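Local coordinates for phosphorylated carbohydrates phosphatase TM_1254 (Thermotoga maritima msb8, PDB 3KBB), which removes the phosphate from phosphorylated sugars such as erythrose 4-phosphate, fructose 6-phosphate and mannose 6-phosphate, using a divalent metal cation, at residues 37-40 with 41-45; 70-73 with 74-78; 89-92 with 93-96. All blocks are in the same frame, centred on the assembly; numbering follows the deposited sequence. Where two conformers were deposited one is given.

Interaction 1. Residues 37-40 with 41-45; sequences DLHR and RIMGV
H39 CG stands opposite the backbone N (chi1 179°), while CG of M43, a selenomethionine, lies beside its own N (chi1 -69°), which sets the M43 chain against the imidazole. The M43 chain then bends at chi2 and chi3. Its CG sits over one face of the H39 ring, off-centre, 3.6 Å from the ring centroid in a CH-pi contact. CG is nearest to NE2 of H39, at 3.3 Å. SE approaches the same ring obliquely, 4.3 Å from its centroid. M43 has two modelled conformers, so its contact with the ring is certain for one of them only. ND1 of H39 is hydrogen-bonded to Y34 OH. With alanine in place of H39, M43 CG would probably lose the ring face it packs on and Y34 OH this hydrogen-bond partner. One residue back, L38 CD1 touches I42 CG1 at 3.8 Å. The backbone bond from I42 N to L38 O spans 2.9 Å. R40 NH1 forms a salt bridge with D37 OD1 in the plane of the guanidinium. A type I beta turn from I42 to V45 leads the chain out of the helix. Within the fold, H39 and M43 face helix 19-29, where both touch Y19, and F20 meets the H39 ring edge-to-face.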
# COMPACT_ATOMS: atom_id res chain seq x y z
N ASP A 37 -10.62 -19.51 6.90
CA ASP A 37 -11.68 -19.68 5.92
C ASP A 37 -12.69 -18.53 5.93
O ASP A 37 -13.02 -18.01 4.86
CB ASP A 37 -12.39 -21.02 6.10
CG ASP A 37 -11.61 -22.19 5.50
OD1 ASP A 37 -10.47 -22.00 5.00
OD2 ASP A 37 -12.14 -23.32 5.52
N LEU A 38 -13.14 -18.11 7.11
CA LEU A 38 -14.03 -16.94 7.17
C LEU A 38 -13.27 -15.69 6.76
O LEU A 38 -13.77 -14.84 6.04
CB LEU A 38 -14.64 -16.72 8.58
CG LEU A 38 -15.48 -15.45 8.81
CD1 LEU A 38 -16.64 -15.33 7.82
CD2 LEU A 38 -16.04 -15.43 10.22
N HIS A 39 -12.04 -15.59 7.25
CA HIS A 39 -11.28 -14.38 7.09
C HIS A 39 -10.99 -14.10 5.62
O HIS A 39 -11.13 -12.96 5.19
CB HIS A 39 -9.95 -14.48 7.82
CG HIS A 39 -9.13 -13.25 7.66
ND1 HIS A 39 -9.45 -12.05 8.26
CD2 HIS A 39 -8.00 -13.02 6.94
CE1 HIS A 39 -8.56 -11.13 7.92
NE2 HIS A 39 -7.67 -11.70 7.12
N ARG A 40 -10.62 -15.15 4.88
CA ARG A 40 -10.36 -15.10 3.42
C ARG A 40 -11.57 -14.51 2.68
O ARG A 40 -11.43 -13.76 1.70
CB ARG A 40 -10.10 -16.51 2.93
CG ARG A 40 -9.85 -16.69 1.43
CD ARG A 40 -9.11 -18.02 1.18
NE ARG A 40 -7.86 -18.12 1.97
CZ ARG A 40 -7.67 -18.93 3.02
NH1 ARG A 40 -8.64 -19.75 3.43
NH2 ARG A 40 -6.50 -18.92 3.66
N ARG A 41 -12.77 -14.85 3.17
CA ARG A 41 -13.98 -14.33 2.54
C ARG A 41 -14.27 -12.90 2.97
O ARG A 41 -14.64 -12.06 2.14
CB ARG A 41 -15.15 -15.27 2.79
CG ARG A 41 -14.91 -16.67 2.25
CD ARG A 41 -14.44 -16.61 0.79
NE ARG A 41 -14.38 -17.94 0.22
CZ ARG A 41 -14.26 -18.19 -1.08
NH1 ARG A 41 -14.17 -17.19 -1.95
NH2 ARG A 41 -14.22 -19.45 -1.50
N ILE A 42 -14.08 -12.62 4.26
CA ILE A 42 -14.25 -11.27 4.81
C ILE A 42 -13.36 -10.25 4.09
O ILE A 42 -13.72 -9.05 3.96
CB ILE A 42 -13.96 -11.23 6.34
CG1 ILE A 42 -15.04 -11.97 7.16
CG2 ILE A 42 -13.83 -9.80 6.84
CD1 ILE A 42 -16.45 -11.43 6.97
N MSE A 43 -12.19 -10.73 3.64
CA MSE A 43 -11.23 -9.83 2.99
C MSE A 43 -11.59 -9.50 1.53
O MSE A 43 -11.03 -8.55 0.97
CB MSE A 43 -9.79 -10.35 3.13
CG MSE A 43 -9.23 -10.30 4.56
SE MSE A 43 -9.08 -8.53 5.45
CE MSE A 43 -7.64 -7.80 4.31
N GLY A 44 -12.53 -10.24 0.95
CA GLY A 44 -12.97 -9.95 -0.41
C GLY A 44 -13.87 -8.72 -0.55
O GLY A 44 -14.40 -8.46 -1.64
N VAL A 45 -14.09 -7.98 0.53
CA VAL A 45 -14.93 -6.77 0.50
C VAL A 45 -14.28 -5.63 1.28
O VAL A 45 -13.46 -5.88 2.16
CB VAL A 45 -16.39 -6.98 1.06
CG1 VAL A 45 -17.08 -8.08 0.33
CG2 VAL A 45 -16.40 -7.22 2.58

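Interaction 2. Residues 70-73 with 74-78; sequences RVHE and EKKRV
E73 and R77 lie side by side, one helical turn apart, and point the same way. The E73 chain runs extended beyond CG. The R77 chain is extended from CG to NE, and its guanidinium offers an edge to the E73 carboxylate. OE2 of E73 approaches NH2 of R77 near the guanidinium plane, and the two groups are turned 43° against each other. The modelled OE2 to NH2 distance of 2.3 Å is too short to be taken literally, but the pairing is a salt bridge. R77 NE also has a long ion pair with E74 OE1, at 4.0 Å. The two carboxylates come near each other, with E73 OE1 4.3 Å from E74 OE2, and R77 probably offsets their repulsion.

H72 and K76 are also side by side. The K76 chain bends at chi2 and chi4. This brings NZ to 3.2 Å from H72 CE1, in an oblique approach to the ring. On another side of the helix, V71 CG1 rests against K75 CD at 3.9 Å. Both lysines have partners beyond this turn: K76 NZ forms a salt bridge with E116, and K75 NZ forms one with E47 and a hydrogen bond with Y19 OH. R70 NH2 hydrogen-bonds S29 OG, R70 makes a cation-pi contact with Y30, and E74 and V78 pack on helix 19-29.

Four backbone bonds of the i to i+4 type link the segments, among them K75 N to V71 O at 2.9 Å. E73, E74 and R77 form a salt-bridge network of i to i+4 and long i to i+3 pairs along one face of an alpha-helix, here helix 64-82.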
# COMPACT_ATOMS: atom_id res chain seq x y z
N ARG A 70 -12.34 -1.31 18.73
CA ARG A 70 -11.54 -2.47 19.11
C ARG A 70 -10.70 -2.92 17.93
O ARG A 70 -9.52 -3.26 18.08
CB ARG A 70 -12.44 -3.61 19.58
CG ARG A 70 -13.14 -3.36 20.90
CD ARG A 70 -12.29 -3.75 22.10
NE ARG A 70 -12.52 -5.13 22.50
CZ ARG A 70 -13.55 -5.56 23.24
NH1 ARG A 70 -14.49 -4.72 23.66
NH2 ARG A 70 -13.64 -6.84 23.54
N VAL A 71 -11.31 -2.95 16.75
CA VAL A 71 -10.58 -3.25 15.53
C VAL A 71 -9.41 -2.26 15.37
O VAL A 71 -8.27 -2.67 15.08
CB VAL A 71 -11.51 -3.21 14.32
CG1 VAL A 71 -10.72 -3.36 13.05
CG2 VAL A 71 -12.57 -4.33 14.42
N HIS A 72 -9.70 -0.98 15.59
CA HIS A 72 -8.68 0.06 15.48
C HIS A 72 -7.50 -0.24 16.42
O HIS A 72 -6.35 -0.25 15.99
CB HIS A 72 -9.33 1.42 15.75
CG HIS A 72 -8.38 2.58 15.62
ND1 HIS A 72 -7.78 2.93 14.43
CD2 HIS A 72 -7.94 3.48 16.54
CE1 HIS A 72 -7.01 3.99 14.61
NE2 HIS A 72 -7.09 4.34 15.88
N GLU A 73 -7.81 -0.52 17.68
CA GLU A 73 -6.82 -0.85 18.72
C GLU A 73 -5.97 -2.08 18.38
O GLU A 73 -4.74 -2.05 18.53
CB GLU A 73 -7.54 -1.04 20.07
CG GLU A 73 -6.70 -1.72 21.16
CD GLU A 73 -7.46 -1.97 22.45
OE1 GLU A 73 -8.54 -2.62 22.42
OE2 GLU A 73 -6.97 -1.53 23.52
N GLU A 74 -6.62 -3.16 17.95
CA GLU A 74 -5.91 -4.40 17.63
C GLU A 74 -5.01 -4.27 16.39
O GLU A 74 -3.91 -4.84 16.36
CB GLU A 74 -6.89 -5.58 17.49
CG GLU A 74 -7.73 -5.86 18.74
CD GLU A 74 -6.95 -6.29 20.00
OE1 GLU A 74 -5.68 -6.30 20.02
OE2 GLU A 74 -7.64 -6.62 21.00
N LYS A 75 -5.47 -3.54 15.37
CA LYS A 75 -4.62 -3.27 14.20
C LYS A 75 -3.35 -2.51 14.57
O LYS A 75 -2.26 -2.82 14.09
CB LYS A 75 -5.41 -2.53 13.11
CG LYS A 75 -6.41 -3.41 12.39
CD LYS A 75 -7.27 -2.62 11.39
CE LYS A 75 -6.53 -2.35 10.07
NZ LYS A 75 -7.46 -1.77 9.06
N LYS A 76 -3.48 -1.51 15.45
CA LYS A 76 -2.33 -0.73 15.90
C LYS A 76 -1.29 -1.62 16.55
O LYS A 76 -0.10 -1.51 16.26
CB LYS A 76 -2.77 0.38 16.87
CG LYS A 76 -3.33 1.63 16.20
CD LYS A 76 -2.26 2.37 15.39
CE LYS A 76 -2.54 3.87 15.29
NZ LYS A 76 -3.82 4.18 14.59
N ARG A 77 -1.75 -2.49 17.45
CA ARG A 77 -0.89 -3.39 18.20
C ARG A 77 -0.20 -4.37 17.28
O ARG A 77 1.02 -4.55 17.37
CB ARG A 77 -1.71 -4.16 19.22
CG ARG A 77 -2.25 -3.30 20.35
CD ARG A 77 -2.84 -4.17 21.45
NE ARG A 77 -3.91 -3.50 22.19
CZ ARG A 77 -3.73 -2.66 23.21
NH1 ARG A 77 -2.51 -2.34 23.62
NH2 ARG A 77 -4.79 -2.12 23.81
N VAL A 78 -0.98 -5.01 16.41
CA VAL A 78 -0.45 -5.99 15.48
C VAL A 78 0.57 -5.31 14.55
O VAL A 78 1.67 -5.85 14.36
CB VAL A 78 -1.57 -6.73 14.69
CG1 VAL A 78 -0.98 -7.67 13.64
CG2 VAL A 78 -2.47 -7.53 15.65

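Interaction 3. Residues 89-92 with 93-96; sequences VREA and LEFV
V89 and L93 lie on the apolar side of this helical turn. The tight contacts here are between side chain and backbone. L93 CG comes to 3.4 Å from V89 O. The leucine CG lies beside its own backbone N (chi1 -60°), and this brings it close to that oxygen. V96 CG2 likewise comes to 3.4 Å from A92 O. These buried residues are packed from outside as well. L93 touches F6 and L103, and V96 touches V4 and L103, on strands 3-7 and 102-106 of the parallel sheet. The V89 and L93 side chains themselves meet only loosely, with V89 CG1 4.4 Å from L93 CG.

The polar side is looser. R90 and E94 are four residues apart, yet their charged ends do not meet. E94 OE2 reaches only the aliphatic part of R90, 3.9 Å from CG. R90 NE stays 5.5 Å from E94 OE2, and the R90 guanidinium and E94 carboxylate planes are 68° apart. E91 and E94 are exposed.

Backbone bonds of the i to i+4 type run through the whole turn.

The R90 guanidinium is engaged elsewhere. It forms a salt bridge with E85 and hydrogen bonds to the carbonyls of L121 and D122 and to Y126 OH. The chemistry therefore implies that R90 links the start of this helix to the 121-126 region, rather than serving as the ionic partner of E94.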
# COMPACT_ATOMS: atom_id res chain seq x y z
N VAL A 89 13.80 -2.99 -0.01
CA VAL A 89 13.17 -1.71 -0.34
C VAL A 89 13.99 -0.50 0.18
O VAL A 89 14.17 0.51 -0.52
CB VAL A 89 11.70 -1.70 0.13
CG1 VAL A 89 11.13 -0.31 0.04
CG2 VAL A 89 10.92 -2.67 -0.72
N ARG A 90 14.52 -0.60 1.40
CA ARG A 90 15.37 0.47 1.91
C ARG A 90 16.55 0.75 0.97
O ARG A 90 16.85 1.91 0.67
CB ARG A 90 15.79 0.20 3.35
CG ARG A 90 16.52 1.35 4.01
CD ARG A 90 16.89 1.00 5.44
NE ARG A 90 15.70 0.71 6.24
CZ ARG A 90 15.00 1.65 6.89
NH1 ARG A 90 15.37 2.93 6.82
NH2 ARG A 90 13.93 1.31 7.58
N GLU A 91 17.19 -0.32 0.46
CA GLU A 91 18.38 -0.19 -0.41
C GLU A 91 17.98 0.51 -1.71
O GLU A 91 18.76 1.26 -2.32
CB GLU A 91 18.97 -1.59 -0.70
CG GLU A 91 20.50 -1.66 -0.61
CD GLU A 91 21.12 -3.04 -0.94
OE1 GLU A 91 20.54 -4.08 -0.54
OE2 GLU A 91 22.21 -3.06 -1.59
N ALA A 92 16.76 0.23 -2.17
CA ALA A 92 16.23 0.83 -3.37
C ALA A 92 15.99 2.31 -3.15
O ALA A 92 16.34 3.11 -4.01
CB ALA A 92 14.94 0.14 -3.76
N LEU A 93 15.39 2.67 -2.01
CA LEU A 93 15.18 4.10 -1.70
C LEU A 93 16.52 4.83 -1.56
O LEU A 93 16.71 5.94 -2.11
CB LEU A 93 14.35 4.27 -0.42
CG LEU A 93 12.95 3.65 -0.43
CD1 LEU A 93 12.30 3.89 0.92
CD2 LEU A 93 12.15 4.30 -1.51
N GLU A 94 17.44 4.20 -0.85
CA GLU A 94 18.81 4.75 -0.72
C GLU A 94 19.46 4.95 -2.10
O GLU A 94 20.10 5.97 -2.35
CB GLU A 94 19.64 3.84 0.17
CG GLU A 94 19.30 3.95 1.64
CD GLU A 94 20.02 2.91 2.47
OE1 GLU A 94 20.59 1.95 1.88
OE2 GLU A 94 20.00 3.03 3.72
N PHE A 95 19.28 3.99 -3.01
CA PHE A 95 19.86 4.12 -4.33
C PHE A 95 19.32 5.32 -5.12
O PHE A 95 20.10 6.07 -5.73
CB PHE A 95 19.70 2.79 -5.14
CG PHE A 95 20.33 2.85 -6.51
CD1 PHE A 95 21.73 2.80 -6.65
CD2 PHE A 95 19.54 2.97 -7.65
CE1 PHE A 95 22.30 2.87 -7.93
CE2 PHE A 95 20.09 3.02 -8.92
CZ PHE A 95 21.50 2.98 -9.06
N VAL A 96 17.99 5.50 -5.14
CA VAL A 96 17.43 6.66 -5.84
C VAL A 96 18.04 7.96 -5.29
O VAL A 96 18.40 8.86 -6.06
CB VAL A 96 15.87 6.76 -5.73
CG1 VAL A 96 15.37 7.96 -6.49
CG2 VAL A 96 15.25 5.44 -6.30

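Overall arrangement
The three contacts follow one another along the chain. Interactions 2 and 3 each lie within one helix, and interaction 1 runs from helix 36-42 into a turn. Interactions 1 and 2 are neighbours in the helical part of the molecule. Their centres are about 18 Å apart and their nearest atoms about 8 Å apart, so they do not touch. Both lean on helix 19-29, and Y19 is a shared neighbour: it touches H39 and M43 and hydrogen-bonds to K75. Interaction 3 lies beside the parallel sheet, its centre about 34 Å from that of interaction 1. It comes nearest to the probable nucleophile D7, with about 10 Å between the side chains of V89 and D7.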